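Long-range contacts in alpha-galactosidase (Lactobacillus brevis, PDB 3MI6), which probably hydrolyses terminal, non-reducing alpha-D-galactose residues from alpha-galactosides, as a member of glycosyl hydrolase family 36: residues Y108-K114 / A131-V136; I160-A164 / L180-L184; N322-A326 / P520-F524; A597-D601 / L632-G636. Residues are numbered along the deposited sequence.

Interaction 1. Residues Y108-K114 / A131-V136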
loop_
_atom_site.group_PDB
_atom_site.type_symbol
_atom_site.label_atom_id
_atom_site.label_comp_id
_atom_site.label_asym_id
_atom_site.label_seq_id
_atom_site.Cartn_x
_atom_site.Cartn_y
_atom_site.Cartn_z
ATOM N N TYR D 108 -27.675 -40.203 -5.775
ATOM C CA TYR D 108 -27.983 -38.852 -6.226
ATOM C C TYR D 108 -29.240 -38.833 -7.080
ATOM O O TYR D 108 -29.693 -39.866 -7.552
ATOM C CB TYR D 108 -26.821 -38.275 -7.033
ATOM C CG TYR D 108 -26.833 -38.680 -8.493
ATOM C CD1 TYR D 108 -26.059 -39.730 -8.948
ATOM C CD2 TYR D 108 -27.628 -38.012 -9.411
ATOM C CE1 TYR D 108 -26.075 -40.098 -10.275
ATOM C CE2 TYR D 108 -27.650 -38.376 -10.726
ATOM C CZ TYR D 108 -26.869 -39.417 -11.153
ATOM O OH TYR D 108 -26.889 -39.788 -12.470
ATOM N N GLN D 109 -29.777 -37.642 -7.304
ATOM C CA GLN D 109 -30.942 -37.464 -8.160
ATOM C C GLN D 109 -30.818 -36.166 -8.975
ATOM O O GLN D 109 -30.294 -35.176 -8.476
ATOM C CB GLN D 109 -32.188 -37.439 -7.290
ATOM C CG GLN D 109 -33.481 -37.224 -8.024
ATOM C CD GLN D 109 -34.665 -37.291 -7.073
ATOM O OE1 GLN D 109 -34.524 -37.018 -5.874
ATOM N NE2 GLN D 109 -35.839 -37.650 -7.601
ATOM N N LEU D 110 -31.283 -36.174 -10.224
ATOM C CA LEU D 110 -31.192 -34.999 -11.104
ATOM C C LEU D 110 -32.574 -34.566 -11.582
ATOM O O LEU D 110 -33.248 -35.302 -12.293
ATOM C CB LEU D 110 -30.310 -35.298 -12.320
ATOM C CG LEU D 110 -29.362 -34.222 -12.881
ATOM C CD1 LEU D 110 -29.158 -34.434 -14.375
ATOM C CD2 LEU D 110 -29.848 -32.801 -12.613
ATOM N N LEU D 111 -32.997 -33.369 -11.192
ATOM C CA LEU D 111 -34.324 -32.890 -11.548
ATOM C C LEU D 111 -34.201 -31.818 -12.601
ATOM O O LEU D 111 -33.106 -31.397 -12.945
ATOM C CB LEU D 111 -35.052 -32.319 -10.325
ATOM C CG LEU D 111 -35.220 -33.225 -9.095
ATOM C CD1 LEU D 111 -35.560 -32.414 -7.830
ATOM C CD2 LEU D 111 -36.252 -34.335 -9.348
ATOM N N THR D 112 -35.338 -31.378 -13.112
ATOM C CA THR D 112 -35.361 -30.288 -14.059
ATOM C C THR D 112 -36.026 -29.084 -13.418
ATOM O O THR D 112 -36.947 -29.216 -12.599
ATOM C CB THR D 112 -36.086 -30.685 -15.347
ATOM O OG1 THR D 112 -35.175 -31.394 -16.197
ATOM C CG2 THR D 112 -36.603 -29.448 -16.083
ATOM N N GLY D 113 -35.534 -27.904 -13.781
ATOM C CA GLY D 113 -36.015 -26.665 -13.203
ATOM C C GLY D 113 -35.613 -26.556 -11.748
ATOM O O GLY D 113 -34.555 -27.037 -11.338
ATOM N N LYS D 114 -36.483 -25.938 -10.964
ATOM C CA LYS D 114 -36.199 -25.671 -9.571
ATOM C C LYS D 114 -37.516 -25.280 -8.896
ATOM O O LYS D 114 -38.215 -24.384 -9.360
ATOM C CB LYS D 114 -35.137 -24.559 -9.473
ATOM C CG LYS D 114 -34.891 -23.975 -8.078
ATOM C CD LYS D 114 -34.251 -24.983 -7.136
ATOM C CE LYS D 114 -33.728 -24.330 -5.859
ATOM N NZ LYS D 114 -34.800 -23.817 -4.996
ATOM N N ALA D 131 -32.746 -24.314 -16.045
ATOM C CA ALA D 131 -32.215 -24.637 -14.720
ATOM C C ALA D 131 -32.324 -26.122 -14.422
ATOM O O ALA D 131 -33.120 -26.831 -15.021
ATOM C CB ALA D 131 -32.891 -23.821 -13.630
ATOM N N GLN D 132 -31.506 -26.583 -13.489
ATOM C CA GLN D 132 -31.471 -27.982 -13.102
ATOM C C GLN D 132 -31.197 -28.065 -11.602
ATOM O O GLN D 132 -30.474 -27.238 -11.057
ATOM C CB GLN D 132 -30.364 -28.721 -13.865
ATOM C CG GLN D 132 -30.451 -28.671 -15.388
ATOM C CD GLN D 132 -29.484 -29.645 -16.060
ATOM O OE1 GLN D 132 -29.875 -30.734 -16.470
ATOM N NE2 GLN D 132 -28.215 -29.258 -16.165
ATOM N N THR D 133 -31.774 -29.051 -10.923
ATOM C CA THR D 133 -31.459 -29.244 -9.515
ATOM C C THR D 133 -30.839 -30.617 -9.335
ATOM O O THR D 133 -31.405 -31.614 -9.762
ATOM C CB THR D 133 -32.702 -29.108 -8.597
ATOM O OG1 THR D 133 -33.442 -27.938 -8.937
ATOM C CG2 THR D 133 -32.290 -29.011 -7.143
ATOM N N LEU D 134 -29.665 -30.643 -8.716
ATOM C CA LEU D 134 -28.936 -31.863 -8.398
ATOM C C LEU D 134 -29.051 -32.070 -6.899
ATOM O O LEU D 134 -28.756 -31.157 -6.132
ATOM C CB LEU D 134 -27.462 -31.698 -8.773
ATOM C CG LEU D 134 -26.512 -32.843 -8.403
ATOM C CD1 LEU D 134 -26.759 -34.062 -9.270
ATOM C CD2 LEU D 134 -25.062 -32.434 -8.502
ATOM N N VAL D 135 -29.499 -33.250 -6.474
ATOM C CA VAL D 135 -29.604 -33.553 -5.050
ATOM C C VAL D 135 -28.687 -34.704 -4.686
ATOM O O VAL D 135 -28.862 -35.810 -5.167
ATOM C CB VAL D 135 -31.026 -33.942 -4.639
ATOM C CG1 VAL D 135 -31.096 -34.138 -3.131
ATOM C CG2 VAL D 135 -32.016 -32.907 -5.092
ATOM N N VAL D 136 -27.716 -34.453 -3.822
ATOM C CA VAL D 136 -26.714 -35.460 -3.522
ATOM C C VAL D 136 -26.842 -35.930 -2.082
ATOM O O VAL D 136 -26.414 -35.241 -1.158
ATOM C CB VAL D 136 -25.286 -34.925 -3.776
ATOM C CG1 VAL D 136 -24.252 -35.954 -3.383
ATOM C CG2 VAL D 136 -25.123 -34.553 -5.223
#
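Leu134 is the apolar centre: its CD1 lies 4.0 Å from Tyr108 CD2 and 4.5 Å from Leu110 CG, and Tyr108 CB meets Val136 CG2 at 4.5 Å. These side chains share one face of the sheet, where Phe12, Leu14 and Phe23 cover Leu134, Phe12 also meets Tyr108, and Phe23 meets Val136. Gln109, Leu111, Thr133 and Val135 occupy the other face. Between the faces runs an antiparallel ladder, axes 4.7 Å apart at 162°. Gln109 and Val135 form a hydrogen-bonded pair (Gln109 N to Val135 O 3.0 Å, Val135 N to Gln109 O 2.9 Å); Leu111 and Thr133 form the next, strong from Leu111 N to Thr133 O (2.8 Å) but weak from Thr133 N to Leu111 O (3.4 Å). At the polar edge the strand gives way after Thr112 to Gly113, whose positive phi favours glycine. Gly113 N donates to Ala131 O (2.9 Å), and Thr133 OG1 donates to Gly113 O (2.8 Å), so a side chain takes over as the ladder ends. Lys114 salt-bridges Glu295. Backbone bonds thus set the register of outermost strand 103-112, while Tyr108, Leu134 and Val136 pack apolar surface against Phe12 and Phe23.

Interaction 2. Residues I160-A164 / L180-L184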
loop_
_atom_site.group_PDB
_atom_site.type_symbol
_atom_site.label_atom_id
_atom_site.label_comp_id
_atom_site.label_asym_id
_atom_site.label_seq_id
_atom_site.Cartn_x
_atom_site.Cartn_y
_atom_site.Cartn_z
ATOM N N ILE D 160 -25.051 -20.536 -9.322
ATOM C CA ILE D 160 -25.318 -21.841 -8.739
ATOM C C ILE D 160 -25.905 -21.581 -7.373
ATOM O O ILE D 160 -25.333 -20.813 -6.614
ATOM C CB ILE D 160 -24.017 -22.618 -8.557
ATOM C CG1 ILE D 160 -23.502 -23.105 -9.920
ATOM C CG2 ILE D 160 -24.217 -23.783 -7.607
ATOM C CD1 ILE D 160 -22.048 -23.489 -9.949
ATOM N N VAL D 161 -27.055 -22.187 -7.070
ATOM C CA VAL D 161 -27.728 -22.027 -5.769
ATOM C C VAL D 161 -27.565 -23.270 -4.917
ATOM O O VAL D 161 -27.808 -24.369 -5.392
ATOM C CB VAL D 161 -29.248 -21.817 -5.924
ATOM C CG1 VAL D 161 -29.915 -21.758 -4.555
ATOM C CG2 VAL D 161 -29.549 -20.570 -6.699
ATOM N N LYS D 162 -27.191 -23.109 -3.655
ATOM C CA LYS D 162 -26.926 -24.262 -2.796
ATOM C C LYS D 162 -27.768 -24.264 -1.540
ATOM O O LYS D 162 -28.138 -23.206 -1.038
ATOM C CB LYS D 162 -25.443 -24.319 -2.421
ATOM C CG LYS D 162 -24.523 -24.615 -3.597
ATOM C CD LYS D 162 -23.070 -24.439 -3.229
ATOM C CE LYS D 162 -22.662 -25.337 -2.099
ATOM N NZ LYS D 162 -21.211 -25.198 -1.892
ATOM N N SER D 163 -28.088 -25.461 -1.049
ATOM C CA SER D 163 -28.667 -25.614 0.286
ATOM C C SER D 163 -28.363 -26.981 0.882
ATOM O O SER D 163 -27.671 -27.797 0.275
ATOM C CB SER D 163 -30.176 -25.374 0.287
ATOM O OG SER D 163 -30.880 -26.488 -0.234
ATOM N N ALA D 164 -28.890 -27.222 2.079
ATOM C CA ALA D 164 -28.753 -28.512 2.731
ATOM C C ALA D 164 -30.052 -28.840 3.434
ATOM O O ALA D 164 -30.726 -27.948 3.945
ATOM C CB ALA D 164 -27.593 -28.495 3.720
ATOM N N LEU D 180 -24.725 -24.773 8.294
ATOM C CA LEU D 180 -24.449 -23.783 7.256
ATOM C C LEU D 180 -25.129 -24.149 5.945
ATOM O O LEU D 180 -25.540 -25.285 5.748
ATOM C CB LEU D 180 -22.955 -23.605 7.040
ATOM C CG LEU D 180 -22.201 -22.570 7.885
ATOM C CD1 LEU D 180 -23.123 -21.785 8.768
ATOM C CD2 LEU D 180 -21.077 -23.215 8.693
ATOM N N SER D 181 -25.242 -23.177 5.049
ATOM C CA SER D 181 -25.939 -23.386 3.792
ATOM C C SER D 181 -25.012 -23.726 2.655
ATOM O O SER D 181 -25.426 -24.360 1.692
ATOM C CB SER D 181 -26.730 -22.151 3.415
ATOM O OG SER D 181 -27.704 -21.912 4.397
ATOM N N SER D 182 -23.765 -23.290 2.749
ATOM C CA SER D 182 -22.815 -23.512 1.677
ATOM C C SER D 182 -21.397 -23.483 2.198
ATOM O O SER D 182 -21.049 -22.652 3.044
ATOM C CB SER D 182 -22.970 -22.445 0.601
ATOM O OG SER D 182 -21.846 -22.460 -0.265
ATOM N N GLN D 183 -20.581 -24.402 1.698
ATOM C CA GLN D 183 -19.155 -24.363 1.954
ATOM C C GLN D 183 -18.464 -24.359 0.621
ATOM O O GLN D 183 -18.882 -25.071 -0.288
ATOM C CB GLN D 183 -18.718 -25.582 2.739
ATOM C CG GLN D 183 -17.245 -25.820 2.693
ATOM C CD GLN D 183 -16.840 -26.882 3.676
ATOM O OE1 GLN D 183 -17.428 -26.984 4.743
ATOM N NE2 GLN D 183 -15.828 -27.673 3.333
ATOM N N LEU D 184 -17.428 -23.538 0.488
ATOM C CA LEU D 184 -16.595 -23.542 -0.709
ATOM C C LEU D 184 -15.139 -23.542 -0.324
ATOM O O LEU D 184 -14.664 -22.620 0.332
ATOM C CB LEU D 184 -16.879 -22.348 -1.623
ATOM C CG LEU D 184 -15.860 -22.275 -2.775
ATOM C CD1 LEU D 184 -15.834 -23.600 -3.586
ATOM C CD2 LEU D 184 -16.029 -21.046 -3.702
HETATM O O HOH W 1 -21.127 -26.654 0.308
#
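Lys162 does most of the work, its CA-to-CB bond directed toward 180-184. Its side chain, m at chi1 and t at chi2, bends at chi3 (p, 59°), bringing NZ to 3.2 Å from Ser182 OG, a weak hydrogen bond, and to 2.8 Å from Gln183 O. One water bridges the gap, accepting from Lys162 NZ at 2.6 Å and from Gln183 N at 2.7 Å. The buried ammonium is also bonded to Tyr21 OH, with a weak, long ion pair to Glu76. Ser182, t at chi1, presents OG to the lysine; Ser181, m at chi1, bonds instead to Pro294 O. Ser163 points its CA-to-CB bond away from 180-184, and its OG is hydrogen-bonded to Asn150. Near the corner the backbones approach, Ser163 CA 3.7 Å from Ser181 O, and the Ala164 methyl CB lies 4.3 Å from Leu180 O. The segments are not ladder partners: strand 159-167 pairs with 146-154 and 290-301, strand 174-186 with 270-274 in another sheet. Ser181 and Ser182 both face Thr274, a classic beta bulge where the chain turns its corner. Such packing of antiparallel sheets is typical of the beta-sandwich N-terminal domain of family 36.

Interaction 3. Residues N322-A326 / P520-F524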
loop_
_atom_site.group_PDB
_atom_site.type_symbol
_atom_site.label_atom_id
_atom_site.label_comp_id
_atom_site.label_asym_id
_atom_site.label_seq_id
_atom_site.Cartn_x
_atom_site.Cartn_y
_atom_site.Cartn_z
ATOM N N ASN D 322 -40.671 -11.647 -6.011
ATOM C CA ASN D 322 -42.107 -11.684 -6.215
ATOM C C ASN D 322 -42.300 -11.345 -7.691
ATOM O O ASN D 322 -42.013 -10.227 -8.112
ATOM C CB ASN D 322 -42.758 -10.718 -5.212
ATOM C CG ASN D 322 -44.287 -10.696 -5.291
ATOM O OD1 ASN D 322 -44.866 -10.869 -6.349
ATOM N ND2 ASN D 322 -44.936 -10.441 -4.159
ATOM N N PRO D 323 -42.794 -12.313 -8.485
ATOM C CA PRO D 323 -43.100 -12.154 -9.921
ATOM C C PRO D 323 -44.203 -11.138 -10.222
ATOM O O PRO D 323 -44.318 -10.629 -11.336
ATOM C CB PRO D 323 -43.564 -13.551 -10.333
ATOM C CG PRO D 323 -42.950 -14.458 -9.336
ATOM C CD PRO D 323 -42.965 -13.704 -8.045
ATOM N N ARG D 324 -45.020 -10.853 -9.223
ATOM C CA ARG D 324 -46.082 -9.880 -9.357
ATOM C C ARG D 324 -45.509 -8.475 -9.520
ATOM O O ARG D 324 -46.189 -7.576 -10.018
ATOM C CB ARG D 324 -46.990 -9.955 -8.125
ATOM C CG ARG D 324 -48.067 -8.910 -8.067
ATOM C CD ARG D 324 -49.005 -9.029 -9.260
ATOM N NE ARG D 324 -49.965 -7.929 -9.276
ATOM C CZ ARG D 324 -49.757 -6.772 -9.899
ATOM N NH1 ARG D 324 -48.629 -6.565 -10.575
ATOM N NH2 ARG D 324 -50.678 -5.824 -9.843
ATOM N N PHE D 325 -44.269 -8.272 -9.086
ATOM C CA PHE D 325 -43.696 -6.930 -9.129
ATOM C C PHE D 325 -42.281 -6.889 -9.685
ATOM O O PHE D 325 -41.747 -5.821 -9.921
ATOM C CB PHE D 325 -43.762 -6.240 -7.758
ATOM C CG PHE D 325 -45.159 -5.947 -7.286
ATOM C CD1 PHE D 325 -45.770 -6.753 -6.333
ATOM C CD2 PHE D 325 -45.860 -4.870 -7.792
ATOM C CE1 PHE D 325 -47.054 -6.499 -5.904
ATOM C CE2 PHE D 325 -47.156 -4.596 -7.359
ATOM C CZ PHE D 325 -47.751 -5.413 -6.410
ATOM N N ALA D 326 -41.700 -8.056 -9.926
ATOM C CA ALA D 326 -40.348 -8.162 -10.452
ATOM C C ALA D 326 -40.063 -7.197 -11.597
ATOM O O ALA D 326 -38.971 -6.612 -11.660
ATOM C CB ALA D 326 -40.086 -9.576 -10.912
ATOM N N PRO D 520 -52.482 -10.534 -3.487
ATOM C CA PRO D 520 -51.276 -10.424 -4.322
ATOM C C PRO D 520 -51.082 -9.093 -5.061
ATOM O O PRO D 520 -50.038 -8.920 -5.673
ATOM C CB PRO D 520 -51.439 -11.565 -5.335
ATOM C CG PRO D 520 -52.896 -11.884 -5.328
ATOM C CD PRO D 520 -53.351 -11.639 -3.922
ATOM N N ASN D 521 -52.038 -8.175 -5.008
ATOM C CA ASN D 521 -51.897 -6.897 -5.719
ATOM C C ASN D 521 -51.328 -5.818 -4.818
ATOM O O ASN D 521 -51.216 -4.645 -5.201
ATOM C CB ASN D 521 -53.242 -6.440 -6.288
ATOM C CG ASN D 521 -53.775 -7.390 -7.338
ATOM O OD1 ASN D 521 -53.010 -8.124 -7.982
ATOM N ND2 ASN D 521 -55.093 -7.388 -7.517
ATOM N N VAL D 522 -50.989 -6.224 -3.608
ATOM C CA VAL D 522 -50.470 -5.304 -2.636
ATOM C C VAL D 522 -48.960 -5.320 -2.750
ATOM O O VAL D 522 -48.321 -6.367 -2.649
ATOM C CB VAL D 522 -50.903 -5.692 -1.216
ATOM C CG1 VAL D 522 -50.078 -4.938 -0.175
ATOM C CG2 VAL D 522 -52.392 -5.444 -1.028
ATOM N N LEU D 523 -48.411 -4.138 -2.992
ATOM C CA LEU D 523 -46.983 -3.906 -3.029
ATOM C C LEU D 523 -46.474 -3.744 -1.602
ATOM O O LEU D 523 -46.885 -2.819 -0.903
ATOM C CB LEU D 523 -46.737 -2.620 -3.804
ATOM C CG LEU D 523 -45.324 -2.161 -4.134
ATOM C CD1 LEU D 523 -44.446 -3.332 -4.582
ATOM C CD2 LEU D 523 -45.402 -1.073 -5.205
ATOM N N PHE D 524 -45.603 -4.649 -1.162
ATOM C CA PHE D 524 -44.957 -4.515 0.141
ATOM C C PHE D 524 -43.577 -3.909 -0.030
ATOM O O PHE D 524 -42.733 -4.454 -0.745
ATOM C CB PHE D 524 -44.835 -5.866 0.858
ATOM C CG PHE D 524 -46.132 -6.405 1.354
ATOM C CD1 PHE D 524 -46.859 -7.293 0.597
ATOM C CD2 PHE D 524 -46.633 -6.015 2.575
ATOM C CE1 PHE D 524 -48.060 -7.780 1.045
ATOM C CE2 PHE D 524 -47.849 -6.501 3.031
ATOM C CZ PHE D 524 -48.558 -7.390 2.265
#
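Asn322 opens the first segment with an Asx turn: its OD1 accepts from Arg324 N at 2.9 Å, while its backbone O accepts from Phe325 N at 3.1 Å and, weakly, from Ala326 N at 2.8 Å. Pro323 lies within this turn, which directs the next two side chains toward 520-524. Arg324 lays its aliphatic part over the proline carbonyl, CG lying 3.1 Å from Pro520 O, and its NE donates a weak but nearly straight hydrogen bond to Asn521 OD1 (3.3 Å, 170°), at the guanidinium edge. The stronger polar partner is Glu328, salt-bridged through NH1. Phe325 is the buried heart of the contact. Leu523 CD1 sits over one face of its ring, 3.8 Å from the centroid and 12° off the normal, a CH-pi contact. Other ring atoms meet the backbone: Phe325 CE1 is 3.5 Å from Val522 O, and Phe325 CZ is 3.7 Å from Asn521 O, near the ring plane. The Val522 side chain is about 9 Å from that of Trp478, a predicted substrate-binding residue. The turn covers the N-terminal entry to barrel strand 523-526, just after helix 500-518. Pro543, before strand 544-546, also touches Phe325 and Leu523, and Leu523 is hydrogen-bonded through its backbone to Asp474 and Ile476, at the start of the neighbouring parallel strand 475-478 of the TIM barrel.

Interaction 4. Residues A597-D601 / L632-G636; sequences AFFGD and LFQFG
An aromatic cluster of Phe598, Phe599 and Phe633 joins the last alpha-beta connection of the TIM barrel, from helix 590-597 into its eighth strand 601-604, to the short helix 630-635. Ala597 is still helical (phi/psi -83/-19) and Phe598 follows at -61/-33. Phe599 (-84/58) is the centre of an inverse gamma turn, closed by a weak hydrogen bond from Gly600 N to Phe598 O at 2.8 Å; Gly600 follows at 172/-147. Residues 632-635 are helical, Gly636 N bonding to Leu632 O at 2.9 Å. The nearest CA pairs are Phe599-Phe633 (5.5 Å) and Gly600-Gln634 (5.6 Å). All three phenylalanines have chi1 in the m well, with chi2 -31° for Phe598, 79° for Phe599 and -52° for Phe633. Phe633 offers one ring face to Phe598 CB, 3.7 Å from its centroid and 15° off the normal, and turns its edge to the face of Phe599: centroids 5.1 Å apart, planes at 82°, Phe599 CZ to Phe633 CE1 3.7 Å. Phe598 O also lies 3.5 Å from Phe633 CB. Gln634, m then t, runs its aliphatic part past the turn, CG lying 3.6 Å from Gly600 O and 3.5 Å from Asp601 OD1; its NE2 bonds to Tyr626 OH and Arg330 O. Ile665 of strand 663-670 touches Phe599 and Phe633, and Trp654 of strand 651-657 meets Phe599, so the cluster links the turn into strand 601-604 with the C-terminal antiparallel sheet.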
loop_
_atom_site.group_PDB
_atom_site.type_symbol
_atom_site.label_atom_id
_atom_site.label_comp_id
_atom_site.label_asym_id
_atom_site.label_seq_id
_atom_site.Cartn_x
_atom_site.Cartn_y
_atom_site.Cartn_z
ATOM N N ALA D 597 -31.920 10.191 -6.293
ATOM C CA ALA D 597 -33.095 9.350 -6.061
ATOM C C ALA D 597 -33.682 8.716 -7.330
ATOM O O ALA D 597 -34.418 7.733 -7.248
ATOM C CB ALA D 597 -34.176 10.103 -5.270
ATOM N N PHE D 598 -33.365 9.259 -8.499
ATOM C CA PHE D 598 -33.833 8.626 -9.729
ATOM C C PHE D 598 -33.296 7.210 -9.850
ATOM O O PHE D 598 -33.963 6.351 -10.408
ATOM C CB PHE D 598 -33.410 9.387 -10.978
ATOM C CG PHE D 598 -33.952 10.771 -11.064
ATOM C CD1 PHE D 598 -35.173 11.087 -10.510
ATOM C CD2 PHE D 598 -33.235 11.761 -11.718
ATOM C CE1 PHE D 598 -35.661 12.359 -10.597
ATOM C CE2 PHE D 598 -33.726 13.036 -11.815
ATOM C CZ PHE D 598 -34.934 13.338 -11.256
ATOM N N PHE D 599 -32.090 6.956 -9.350
ATOM C CA PHE D 599 -31.477 5.642 -9.542
ATOM C C PHE D 599 -31.952 4.622 -8.501
ATOM O O PHE D 599 -31.177 4.013 -7.750
ATOM C CB PHE D 599 -29.957 5.765 -9.636
ATOM C CG PHE D 599 -29.509 6.530 -10.843
ATOM C CD1 PHE D 599 -29.565 7.918 -10.858
ATOM C CD2 PHE D 599 -29.069 5.863 -11.983
ATOM C CE1 PHE D 599 -29.160 8.631 -11.965
ATOM C CE2 PHE D 599 -28.660 6.559 -13.093
ATOM C CZ PHE D 599 -28.704 7.949 -13.092
ATOM N N GLY D 600 -33.263 4.449 -8.494
ATOM C CA GLY D 600 -33.932 3.555 -7.589
ATOM C C GLY D 600 -35.401 3.818 -7.804
ATOM O O GLY D 600 -35.837 4.160 -8.903
ATOM N N ASP D 601 -36.165 3.688 -6.735
ATOM C CA ASP D 601 -37.598 3.892 -6.800
ATOM C C ASP D 601 -37.964 5.225 -6.149
ATOM O O ASP D 601 -38.107 5.322 -4.922
ATOM C CB ASP D 601 -38.316 2.693 -6.169
ATOM C CG ASP D 601 -37.876 1.372 -6.798
ATOM O OD1 ASP D 601 -37.604 1.366 -8.019
ATOM O OD2 ASP D 601 -37.770 0.348 -6.082
ATOM N N LEU D 632 -35.988 2.703 -17.728
ATOM C CA LEU D 632 -34.537 2.801 -17.783
ATOM C C LEU D 632 -33.938 2.893 -16.367
ATOM O O LEU D 632 -33.035 2.138 -16.001
ATOM C CB LEU D 632 -34.170 4.029 -18.611
ATOM C CG LEU D 632 -32.700 4.265 -18.943
ATOM C CD1 LEU D 632 -32.062 2.998 -19.492
ATOM C CD2 LEU D 632 -32.533 5.425 -19.920
ATOM N N PHE D 633 -34.475 3.817 -15.576
ATOM C CA PHE D 633 -33.986 4.093 -14.232
ATOM C C PHE D 633 -34.156 2.900 -13.289
ATOM O O PHE D 633 -33.226 2.475 -12.607
ATOM C CB PHE D 633 -34.722 5.297 -13.662
ATOM C CG PHE D 633 -34.107 6.626 -14.019
ATOM C CD1 PHE D 633 -32.772 6.870 -13.795
ATOM C CD2 PHE D 633 -34.883 7.642 -14.539
ATOM C CE1 PHE D 633 -32.216 8.082 -14.101
ATOM C CE2 PHE D 633 -34.330 8.859 -14.849
ATOM C CZ PHE D 633 -32.998 9.077 -14.630
ATOM N N GLN D 634 -35.354 2.344 -13.265
ATOM C CA GLN D 634 -35.633 1.219 -12.395
ATOM C C GLN D 634 -35.059 -0.128 -12.855
ATOM O O GLN D 634 -34.580 -0.881 -12.022
ATOM C CB GLN D 634 -37.137 1.116 -12.146
ATOM C CG GLN D 634 -37.712 2.323 -11.422
ATOM C CD GLN D 634 -39.197 2.167 -11.209
ATOM O OE1 GLN D 634 -39.800 1.237 -11.746
ATOM N NE2 GLN D 634 -39.797 3.052 -10.417
ATOM N N PHE D 635 -35.093 -0.446 -14.150
ATOM C CA PHE D 635 -34.719 -1.808 -14.585
ATOM C C PHE D 635 -33.536 -1.910 -15.546
ATOM O O PHE D 635 -33.060 -3.018 -15.834
ATOM C CB PHE D 635 -35.917 -2.566 -15.174
ATOM C CG PHE D 635 -37.118 -2.566 -14.290
ATOM C CD1 PHE D 635 -37.123 -3.299 -13.107
ATOM C CD2 PHE D 635 -38.248 -1.834 -14.632
ATOM C CE1 PHE D 635 -38.224 -3.313 -12.289
ATOM C CE2 PHE D 635 -39.364 -1.836 -13.812
ATOM C CZ PHE D 635 -39.357 -2.580 -12.634
ATOM N N GLY D 636 -33.066 -0.766 -16.038
ATOM C CA GLY D 636 -31.907 -0.736 -16.909
ATOM C C GLY D 636 -30.670 -1.344 -16.286
ATOM O O GLY D 636 -30.514 -1.358 -15.071
#

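Overall arrangement
The four contacts follow one another along the chain, each closing before the next opens. Interactions 1 and 2 belong to the N-terminal beta domain, their centres 14 Å apart, and both reach its nine-stranded antiparallel sheet: interaction 1 at the outermost strand 103-112, interaction 2 at the inner strand 159-167. Interactions 3 and 4 lie on the TIM barrel, centres 18 Å apart, and touch directly where Ala326 O packs at 3.4 Å from Phe635 CE1. Centres of interactions 2 and 4 are 31 Å apart, on opposite sides of the chain's centre. Together they sample the N-terminal domain, the probable catalytic barrel and its border with the C-terminal sheet.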